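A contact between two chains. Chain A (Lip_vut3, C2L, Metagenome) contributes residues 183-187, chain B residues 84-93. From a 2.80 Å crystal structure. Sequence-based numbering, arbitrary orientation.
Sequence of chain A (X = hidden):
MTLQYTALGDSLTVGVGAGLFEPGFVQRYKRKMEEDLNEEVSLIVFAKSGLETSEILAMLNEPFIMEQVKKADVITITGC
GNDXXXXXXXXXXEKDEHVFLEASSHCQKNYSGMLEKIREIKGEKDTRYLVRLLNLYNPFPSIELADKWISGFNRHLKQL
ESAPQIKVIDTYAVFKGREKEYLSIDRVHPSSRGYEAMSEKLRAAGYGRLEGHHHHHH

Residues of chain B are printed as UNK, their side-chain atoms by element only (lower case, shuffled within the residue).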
# COMPACT_ATOMS: atom_id res chain seq x y z
N LEU A 183 -22.42 9.03 -1.49
CA LEU A 183 -21.25 8.54 -2.20
C LEU A 183 -20.43 9.69 -2.76
O LEU A 183 -20.97 10.73 -3.16
CB LEU A 183 -21.64 7.58 -3.32
CG LEU A 183 -22.26 6.25 -2.88
CD1 LEU A 183 -22.70 5.44 -4.09
CD2 LEU A 183 -21.27 5.46 -2.03
N SER A 184 -19.12 9.50 -2.80
CA SER A 184 -18.22 10.48 -3.38
C SER A 184 -18.38 10.50 -4.91
O SER A 184 -19.19 9.77 -5.48
CB SER A 184 -16.77 10.17 -2.99
OG SER A 184 -15.86 11.00 -3.69
N ILE A 185 -17.59 11.36 -5.56
CA ILE A 185 -17.68 11.46 -7.01
C ILE A 185 -17.20 10.19 -7.70
O ILE A 185 -17.55 9.95 -8.86
CB ILE A 185 -16.90 12.69 -7.52
CG1 ILE A 185 -15.43 12.60 -7.10
CG2 ILE A 185 -17.53 13.97 -7.00
CD1 ILE A 185 -14.58 13.75 -7.62
N ASP A 186 -16.41 9.37 -7.01
CA ASP A 186 -16.03 8.07 -7.55
C ASP A 186 -17.14 7.04 -7.43
O ASP A 186 -17.04 5.97 -8.05
CB ASP A 186 -14.77 7.54 -6.86
CG ASP A 186 -14.93 7.39 -5.36
OD1 ASP A 186 -16.02 7.70 -4.84
OD2 ASP A 186 -13.96 6.96 -4.71
N ARG A 187 -18.16 7.31 -6.62
CA ARG A 187 -19.39 6.52 -6.59
C ARG A 187 -19.17 5.12 -6.01
O ARG A 187 -20.12 4.36 -5.83
CB ARG A 187 -19.99 6.43 -7.99
CG ARG A 187 -20.61 7.74 -8.46
CD ARG A 187 -21.67 7.51 -9.54
NE ARG A 187 -22.78 6.71 -9.04
CZ ARG A 187 -23.06 5.48 -9.46
NH1 ARG A 187 -24.09 4.82 -8.96
NH2 ARG A 187 -22.30 4.91 -10.39
N UNK B 84 -5.27 14.68 -7.96
CA UNK B 84 -6.36 15.56 -8.36
C UNK B 84 -7.71 15.04 -7.88
O UNK B 84 -8.62 15.83 -7.62
c UNK B 84 -5.30 16.62 -10.51
c UNK B 84 -6.39 15.74 -9.88
c UNK B 84 -5.78 17.19 -11.83
c UNK B 84 -4.01 15.84 -10.69
N UNK B 85 -7.85 13.72 -7.76
CA UNK B 85 -9.10 13.15 -7.26
C UNK B 85 -9.36 13.60 -5.83
O UNK B 85 -10.44 14.10 -5.51
c UNK B 85 -9.06 11.63 -7.35
c UNK B 85 -11.54 11.31 -6.89
c UNK B 85 -10.34 10.86 -7.71
c UNK B 85 -10.12 9.36 -7.57
N UNK B 86 -8.36 13.43 -4.95
CA UNK B 86 -8.52 13.85 -3.57
C UNK B 86 -8.69 15.36 -3.46
O UNK B 86 -9.33 15.85 -2.52
o UNK B 86 -6.14 11.80 -0.56
c UNK B 86 -6.07 11.43 -1.74
c UNK B 86 -7.33 13.39 -2.73
n UNK B 86 -5.11 10.62 -2.18
c UNK B 86 -7.10 11.88 -2.76
N UNK B 87 -8.13 16.12 -4.41
CA UNK B 87 -8.29 17.57 -4.39
C UNK B 87 -9.72 17.96 -4.76
O UNK B 87 -10.31 18.84 -4.12
c UNK B 87 -7.29 18.21 -5.35
o UNK B 87 -6.00 17.66 -5.17
N UNK B 88 -10.27 17.33 -5.80
CA UNK B 88 -11.66 17.57 -6.15
C UNK B 88 -12.59 17.20 -5.01
O UNK B 88 -13.57 17.90 -4.74
c UNK B 88 -11.48 17.30 -8.74
c UNK B 88 -11.41 16.18 -9.76
c UNK B 88 -12.03 16.78 -7.41
c UNK B 88 -12.34 18.44 -9.25
N UNK B 89 -12.28 16.10 -4.31
CA UNK B 89 -13.12 15.67 -3.20
C UNK B 89 -13.11 16.69 -2.06
O UNK B 89 -14.13 16.85 -1.37
c UNK B 89 -12.22 11.89 -3.31
c UNK B 89 -12.67 14.30 -2.70
o UNK B 89 -11.26 11.95 -2.50
c UNK B 89 -12.93 13.17 -3.69
o UNK B 89 -12.61 10.82 -3.81
N UNK B 90 -11.99 17.37 -1.84
CA UNK B 90 -11.97 18.46 -0.87
C UNK B 90 -12.82 19.62 -1.37
O UNK B 90 -13.52 20.28 -0.60
c UNK B 90 -9.71 17.71 -0.05
c UNK B 90 -8.24 18.02 0.11
c UNK B 90 -10.53 18.89 -0.56
c UNK B 90 -10.52 20.01 0.48
N UNK B 91 -12.77 19.89 -2.68
CA UNK B 91 -13.63 20.92 -3.26
C UNK B 91 -15.09 20.51 -3.19
O UNK B 91 -15.97 21.36 -3.01
c UNK B 91 -14.63 23.18 -5.37
c UNK B 91 -15.63 23.77 -6.12
c UNK B 91 -16.01 21.69 -7.23
c UNK B 91 -13.21 21.20 -4.70
c UNK B 91 -15.01 21.11 -6.47
o UNK B 91 -17.31 23.61 -7.80
c UNK B 91 -14.30 21.84 -5.53
c UNK B 91 -16.31 23.02 -7.05
N UNK B 92 -15.38 19.21 -3.32
CA UNK B 92 -16.76 18.75 -3.28
C UNK B 92 -17.39 18.97 -1.91
O UNK B 92 -18.61 19.15 -1.80
o UNK B 92 -17.02 18.03 -7.22
c UNK B 92 -17.46 17.69 -6.10
c UNK B 92 -16.52 17.00 -5.13
o UNK B 92 -18.63 17.91 -5.73
c UNK B 92 -16.85 17.28 -3.68
N UNK B 93 -16.58 18.95 -0.85
CA UNK B 93 -17.10 19.12 0.50
C UNK B 93 -17.12 20.58 0.94
O UNK B 93 -18.06 21.02 1.60
c UNK B 93 -15.87 18.14 3.98
c UNK B 93 -16.92 18.20 2.87
c UNK B 93 -16.28 18.30 1.50
c UNK B 93 -16.53 18.12 5.35
n UNK B 93 -15.54 18.22 6.45

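Position 84 carries four side-chain carbons, forked at the second, with no heteroatom. They stay out of reach of the chain A stretch and take no part in the contact. The fork identifies B:Leu84.

Position 85 has the same inventory, four carbons forked at the second. Its CA-to-CB bond points sideways, but the side chain brings its end nearer, and one terminal carbon meets A:Ile185. This is B:Leu85, whose CD2 lies 4.0 Å from CD1 of A:Ile185; its chi1 of -143° falls between the usual wells.

At position 86 three carbons end in one oxygen and one nitrogen, an amide. The CA-to-CB bond points away from chain A, and the side chain makes no contact there: B:Gln86. Its amide nitrogen is hydrogen-bonded just outside the stretch.

Position 87 is one carbon and one oxygen, out of reach of the other stretch. That is B:Ser87.

Position 88 again shows four carbons forked at the second, this time with the CA-to-CB bond directed toward chain A. Its CB is 4.0 Å from CD1 of A:Ile185, so the contact is made at the root of the side chain. The residue is B:Leu88.

Position 89 has three carbons, the third bearing two oxygens. It sets out sideways, yet its end reaches chain A, near A:Ser184 and A:Asp186. The carboxylate makes it B:Glu89. Its OE2 is 3.3 Å from OG of A:Ser184, close but not a hydrogen bond, and 4.2 Å from OD2 of A:Asp186, like charges close together.

Position 90 contains four carbons forked at the first, one arm two carbons long, and touches nothing on the chain A stretch. Branching at CB gives B:Ile90.

Position 91 holds one carbon, then a six-carbon ring bearing an oxygen. The ring remains out of reach; this is B:Tyr91.

Position 92 repeats the three carbons and two oxygens, with CA-to-CB toward chain A. One of its carbons packs on A:Ile185. It is B:Glu92, with CG 3.7 Å from CG2 of A:Ile185.

Position 93 runs four carbons in a row to a nitrogen and does not reach the chain A stretch: B:Lys93.

The contact works as a single apolar knob against one face of a helix. A type I turn from A:Ser184 to A:Arg187, closed by A:Arg187 N to A:Ser184 O at 2.9 Å, presents A:Ile185, which gives 92 Å² of the 249 Å² buried in all. The i, i+3, i+4, i+7 spacing of 85, 88, 89 and 92 gathers all four side chains around it. Two leucines supply apolar surface, and the two glutamates add their CG methylenes: B:Glu89 CG lies 4.3 Å from CG1 of A:Ile185. No hydrogen bond crosses between the stretches. For a designer, the rule is that one isoleucine can pack among four helix side chains with two acids close by, and that the aliphatic part of a glutamate can serve as packing surface.

Chain B (84-93) LLQSLEIYEK
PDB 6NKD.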